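Local coordinates for protein aminopeptidase C (Lactobacillus rhamnosus, PDB 4K7C) that probably works as a papain-like cysteine aminopeptidase of the bleomycin hydrolase type, cleaving residues from the N-terminal end of peptides, at residues F111-N114 against V115-T118; A203-K206 against M207-E210; L123-R126 against K127-F130. All coordinates share one frame; numbering follows the deposited sequence.

Contact 1. Residues F111-N114 against V115-T118; sequences FYEN and VLKT
One face of the Phe-111 ring carries Val-115, one helical turn further on. Val-115 CG2 sits 3.8 Å from the ring centroid and 21° off the normal, a CH-pi contact displaced toward the rim. Its nearest ring atom is Phe-111 CZ, at 3.6 Å. With CG anti to the backbone N (chi1 173°), Phe-111 swings its ring forward along the helix to reach this methyl. Leu-180 and Leu-131, on two other helices, also touch the Phe-111 side chain. The Tyr-112 ring goes to helices 170-192 and 197-219, where its OH bonds to Asp-211. Residues 111-117 are the last turns of helix 96-117, and Thr-118 is the first residue to leave it. The usual bonds to the residue four back hold the helix, such as Leu-116 N to Tyr-112 O at 2.9 Å. Asn-114 O is gripped twice by Thr-118. The hydroxyl OG1 donates to it at 2.8 Å, and Thr-118 N adds a weak bond of 3.1 Å. A valine in place of Thr-118 would probably cost Asn-114 O its hydroxyl bond and leave the helix end less firmly held. A water bridges Asn-114 OD1 and Lys-117 NZ, donating to the first and accepting from the second at 2.7 Å.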
# COMPACT_ATOMS: atom_id res chain seq x y z
N PHE A 111 -13.87 32.42 -27.25
CA PHE A 111 -14.04 31.45 -28.30
C PHE A 111 -15.23 31.81 -29.22
O PHE A 111 -15.11 31.76 -30.44
CB PHE A 111 -14.22 30.05 -27.69
CG PHE A 111 -14.58 28.99 -28.70
CD1 PHE A 111 -13.60 28.34 -29.44
CD2 PHE A 111 -15.89 28.60 -28.84
CE1 PHE A 111 -13.98 27.36 -30.35
CE2 PHE A 111 -16.28 27.68 -29.75
CZ PHE A 111 -15.31 27.02 -30.52
N TYR A 112 -16.36 32.17 -28.64
CA TYR A 112 -17.53 32.48 -29.46
C TYR A 112 -17.21 33.69 -30.35
O TYR A 112 -17.66 33.75 -31.52
CB TYR A 112 -18.73 32.78 -28.61
CG TYR A 112 -19.25 31.65 -27.78
CD1 TYR A 112 -19.25 30.33 -28.24
CD2 TYR A 112 -19.79 31.89 -26.51
CE1 TYR A 112 -19.80 29.28 -27.50
CE2 TYR A 112 -20.35 30.86 -25.75
CZ TYR A 112 -20.32 29.54 -26.20
OH TYR A 112 -20.86 28.46 -25.47
N GLU A 113 -16.51 34.66 -29.82
CA GLU A 113 -16.21 35.88 -30.59
C GLU A 113 -15.23 35.51 -31.71
O GLU A 113 -15.31 36.06 -32.84
CB GLU A 113 -15.69 37.00 -29.68
CG GLU A 113 -16.79 37.63 -28.82
CD GLU A 113 -17.84 38.33 -29.69
OE1 GLU A 113 -17.38 38.96 -30.70
OE2 GLU A 113 -19.05 38.24 -29.38
N ASN A 114 -14.31 34.60 -31.43
CA ASN A 114 -13.40 34.10 -32.49
C ASN A 114 -14.09 33.34 -33.58
O ASN A 114 -13.74 33.48 -34.79
CB ASN A 114 -12.22 33.32 -31.90
CG ASN A 114 -11.13 34.24 -31.38
OD1 ASN A 114 -11.01 35.37 -31.82
ND2 ASN A 114 -10.31 33.75 -30.42
N VAL A 115 -15.09 32.54 -33.21
CA VAL A 115 -15.88 31.83 -34.14
C VAL A 115 -16.71 32.80 -35.02
O VAL A 115 -16.83 32.58 -36.26
CB VAL A 115 -16.90 30.88 -33.44
CG1 VAL A 115 -17.86 30.31 -34.40
CG2 VAL A 115 -16.14 29.70 -32.79
N LEU A 116 -17.30 33.80 -34.40
CA LEU A 116 -18.04 34.84 -35.13
C LEU A 116 -17.10 35.55 -36.18
O LEU A 116 -17.46 35.69 -37.33
CB LEU A 116 -18.71 35.81 -34.17
CG LEU A 116 -19.92 35.14 -33.53
CD1 LEU A 116 -20.49 36.01 -32.42
CD2 LEU A 116 -21.04 34.82 -34.51
N LYS A 117 -15.93 35.95 -35.73
CA LYS A 117 -15.01 36.65 -36.52
C LYS A 117 -14.50 35.84 -37.70
O LYS A 117 -14.18 36.41 -38.70
CB LYS A 117 -13.82 37.11 -35.71
CG LYS A 117 -14.04 38.45 -35.04
CD LYS A 117 -13.08 38.69 -33.88
CE LYS A 117 -11.62 38.63 -34.31
NZ LYS A 117 -10.75 38.99 -33.16
N THR A 118 -14.51 34.52 -37.61
CA THR A 118 -13.99 33.67 -38.68
C THR A 118 -15.10 32.92 -39.32
O THR A 118 -14.88 31.99 -40.07
CB THR A 118 -12.90 32.70 -38.10
OG1 THR A 118 -13.48 31.93 -37.05
CG2 THR A 118 -11.68 33.46 -37.62
O HOH W 1 -10.27 37.62 -30.90

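Contact 2. Residues A203-K206 against M207-E210; sequences AKQK and MLAE
Glu-210 OE1 is shared by two lysines. Lys-206, one turn back on the same helix, reaches it with NZ in a weak bond of 3.3 Å. Lys-179 of helix 170-192 is the stronger partner. Lys-206 NZ also meets Glu-210 OE2 at 3.2 Å, so NZ faces both carboxylate oxygens, weakly. The lysine chain bends at chi2, chi3 and chi4 to come round to them, while Glu-210 runs extended beyond CG. Beneath this bridge, Glu-210 N bonds to Lys-206 O with an N-H...O angle of 163°. Met-207, a selenomethionine of the phasing derivative, lies on the buried side. Its CG is beside the backbone N (chi1 -66°), 3.2 Å from Ala-203 O. From there the extended chain runs back along the previous turn, and CE ends 4.3 Å from Ala-203 CB. Leu-187 and Thr-186 of helix 170-192 also pack on Met-207. Lys-204 NZ forms a salt bridge with Glu-113 and bonds to Ser-2 O of the second subunit. The Lys-206 to Glu-210 pair is an i to i+4 salt bridge of helix 197-219, whose Met-207 and Leu-208 pack against neighbouring helices, Met-207 on 170-192 and both on 96-117.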
# COMPACT_ATOMS: atom_id res chain seq x y z
N ALA A 203 -28.40 34.63 -28.89
CA ALA A 203 -28.00 33.24 -28.93
C ALA A 203 -26.75 33.05 -28.02
O ALA A 203 -26.65 32.07 -27.20
CB ALA A 203 -27.64 32.88 -30.39
N LYS A 204 -25.78 33.91 -28.22
CA LYS A 204 -24.53 33.88 -27.44
C LYS A 204 -24.86 33.99 -25.95
O LYS A 204 -24.29 33.32 -25.16
CB LYS A 204 -23.52 34.93 -27.89
CG LYS A 204 -22.16 34.65 -27.32
CD LYS A 204 -21.06 35.68 -27.50
CE LYS A 204 -21.44 37.05 -26.95
NZ LYS A 204 -20.22 37.85 -26.98
N GLN A 205 -25.77 34.89 -25.57
CA GLN A 205 -26.13 35.01 -24.14
C GLN A 205 -26.76 33.75 -23.55
O GLN A 205 -26.51 33.43 -22.44
CB GLN A 205 -27.02 36.27 -23.92
CG GLN A 205 -26.18 37.52 -24.26
CD GLN A 205 -24.98 37.69 -23.28
OE1 GLN A 205 -25.15 37.49 -22.08
NE2 GLN A 205 -23.80 38.02 -23.76
N LYS A 206 -27.58 33.03 -24.31
CA LYS A 206 -28.17 31.81 -23.85
C LYS A 206 -27.03 30.76 -23.68
O LYS A 206 -27.03 30.05 -22.66
CB LYS A 206 -29.26 31.34 -24.81
CG LYS A 206 -29.77 29.91 -24.60
CD LYS A 206 -30.22 29.17 -25.89
CE LYS A 206 -29.92 27.64 -25.90
NZ LYS A 206 -28.56 27.26 -26.44
N MSE A 207 -26.11 30.72 -24.65
CA MSE A 207 -24.93 29.77 -24.64
C MSE A 207 -24.09 30.01 -23.40
O MSE A 207 -23.74 29.06 -22.67
CB MSE A 207 -24.04 29.93 -25.84
CG MSE A 207 -24.80 29.52 -27.09
SE MSE A 207 -23.77 30.15 -28.65
CE MSE A 207 -25.15 29.45 -29.82
N LEU A 208 -23.84 31.26 -23.11
CA LEU A 208 -23.07 31.68 -21.93
C LEU A 208 -23.77 31.34 -20.65
O LEU A 208 -23.08 30.96 -19.69
CB LEU A 208 -22.65 33.14 -21.98
CG LEU A 208 -21.58 33.46 -23.04
CD1 LEU A 208 -21.37 34.93 -23.13
CD2 LEU A 208 -20.27 32.84 -22.73
N ALA A 209 -25.11 31.46 -20.58
CA ALA A 209 -25.87 31.11 -19.37
C ALA A 209 -25.63 29.63 -19.04
O ALA A 209 -25.45 29.28 -17.93
CB ALA A 209 -27.36 31.34 -19.48
N GLU A 210 -25.67 28.80 -20.05
CA GLU A 210 -25.38 27.37 -19.90
C GLU A 210 -23.94 27.15 -19.48
O GLU A 210 -23.74 26.34 -18.60
CB GLU A 210 -25.65 26.68 -21.24
CG GLU A 210 -27.12 26.71 -21.64
CD GLU A 210 -27.40 26.50 -23.12
OE1 GLU A 210 -26.45 26.67 -23.93
OE2 GLU A 210 -28.54 26.11 -23.42

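Contact 3. Residues L123-R126 against K127-F130; sequences LDSR and KVAF
Leu-123 and Val-128 meet on the packed side of this turn, where the chain enters helix 126-133. Leu-123 CD1 lies 4.0 Å from Val-128 CG1, and the two side chains cross at about a right angle. The closer contacts are to polar atoms. Val-128 CG1 touches Leu-123 O at 3.5 Å, and its other methyl, CG2, rests 3.4 Å from Ser-125 OG. Val-128 is buried, with Arg-188 of helix 170-192 packed on it and on Leu-123. Ser-125 holds the N-cap position. Its OG stands between the backbone N and the carbonyl carbon (chi1 66°) and bonds back to Pro-122 O. Its carbonyl starts the helical series, taking Ala-129 N at 2.9 Å with an N-H...O angle of 162°. The next bond, Phe-130 N to Arg-126 O, is 3.0 Å long and more bent.

The other side is looser. Arg-126 and Lys-127 touch each other's segment mainly near the backbone, and their long chains run outward. Arg-126 NH1 bonds to Asp-124 O of the second subunit, and Asp-124 O here receives Arg-126 NH1 of that subunit in return. The guanidinium group also makes a cation-pi contact with Trp-439. Lys-127 NZ pairs with Glu-280. The Phe-130 ring leads away as well, toward Pro-438 and Trp-439. The helix start rests on Ser-125 at the N-cap and its carbonyl bond, with a small apolar contact beside it. The polar ends are spent elsewhere, and the reciprocal arginine bonds probably help to hold this turn to its counterpart in the second subunit.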
# COMPACT_ATOMS: atom_id res chain seq x y z
N LEU A 123 -14.40 26.25 -42.95
CA LEU A 123 -14.23 25.37 -41.78
C LEU A 123 -12.87 24.65 -41.70
O LEU A 123 -12.33 24.45 -40.60
CB LEU A 123 -15.36 24.37 -41.76
CG LEU A 123 -15.81 23.67 -40.49
CD1 LEU A 123 -16.15 24.64 -39.32
CD2 LEU A 123 -16.99 22.76 -40.82
N ASP A 124 -12.37 24.22 -42.88
CA ASP A 124 -11.07 23.60 -43.00
C ASP A 124 -9.87 24.54 -43.16
O ASP A 124 -8.71 24.09 -43.42
CB ASP A 124 -11.10 22.54 -44.19
CG ASP A 124 -11.32 23.16 -45.60
OD1 ASP A 124 -11.34 24.39 -45.80
OD2 ASP A 124 -11.55 22.36 -46.53
N SER A 125 -10.12 25.86 -43.04
CA SER A 125 -9.01 26.81 -43.08
C SER A 125 -8.12 26.65 -41.83
O SER A 125 -8.55 26.21 -40.83
CB SER A 125 -9.52 28.22 -43.23
OG SER A 125 -10.25 28.63 -42.07
N ARG A 126 -6.86 26.97 -41.94
CA ARG A 126 -5.93 26.78 -40.86
C ARG A 126 -6.36 27.48 -39.56
O ARG A 126 -6.25 26.91 -38.47
CB ARG A 126 -4.57 27.22 -41.30
CG ARG A 126 -3.45 26.72 -40.38
CD ARG A 126 -2.11 27.10 -40.97
NE ARG A 126 -1.05 26.64 -40.10
CZ ARG A 126 0.22 26.84 -40.32
NH1 ARG A 126 0.63 27.59 -41.36
NH2 ARG A 126 1.10 26.38 -39.48
N LYS A 127 -6.88 28.70 -39.65
CA LYS A 127 -7.23 29.42 -38.43
C LYS A 127 -8.51 28.86 -37.80
O LYS A 127 -8.64 28.84 -36.57
CB LYS A 127 -7.36 30.93 -38.73
CG LYS A 127 -6.05 31.65 -38.89
CD LYS A 127 -6.36 33.13 -39.22
CE LYS A 127 -5.14 33.87 -39.74
NZ LYS A 127 -5.50 35.32 -40.00
N VAL A 128 -9.50 28.44 -38.59
CA VAL A 128 -10.75 27.89 -38.05
C VAL A 128 -10.40 26.54 -37.42
O VAL A 128 -10.78 26.24 -36.28
CB VAL A 128 -11.92 27.81 -39.05
CG1 VAL A 128 -13.10 27.12 -38.42
CG2 VAL A 128 -12.26 29.27 -39.46
N ALA A 129 -9.52 25.79 -38.12
CA ALA A 129 -9.14 24.45 -37.58
C ALA A 129 -8.42 24.63 -36.26
O ALA A 129 -8.65 23.84 -35.35
CB ALA A 129 -8.26 23.69 -38.52
N PHE A 130 -7.58 25.64 -36.15
CA PHE A 130 -6.80 25.88 -34.89
C PHE A 130 -7.68 26.22 -33.69
O PHE A 130 -7.52 25.67 -32.59
CB PHE A 130 -5.82 27.01 -35.18
CG PHE A 130 -4.95 27.34 -34.02
CD1 PHE A 130 -3.84 26.60 -33.76
CD2 PHE A 130 -5.31 28.36 -33.17
CE1 PHE A 130 -3.06 26.89 -32.68
CE2 PHE A 130 -4.51 28.68 -32.10
CZ PHE A 130 -3.39 27.92 -31.86

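Along the chain the order is contact 1, contact 3, contact 2. Contact 1 closes helix 96-117, contact 3 opens the next helix, 126-133, and contact 2 lies on helix 197-219. The centres of contacts 1 and 2 are 14 Å apart. Tyr-112 packing on helix 197-219 and the salt bridge of Glu-113 with Lys-204 join them. Contacts 1 and 3 have centres 12 Å apart and join where Thr-118 CB packs on Val-128 CG2. Contacts 2 and 3 do not touch, with nearest atoms about 14 Å apart. Contact 1 therefore sits between the other two. Helix 170-192 packs against all three, and each reaches the second subunit, so this helical region probably helps to join the subunits of the assembly.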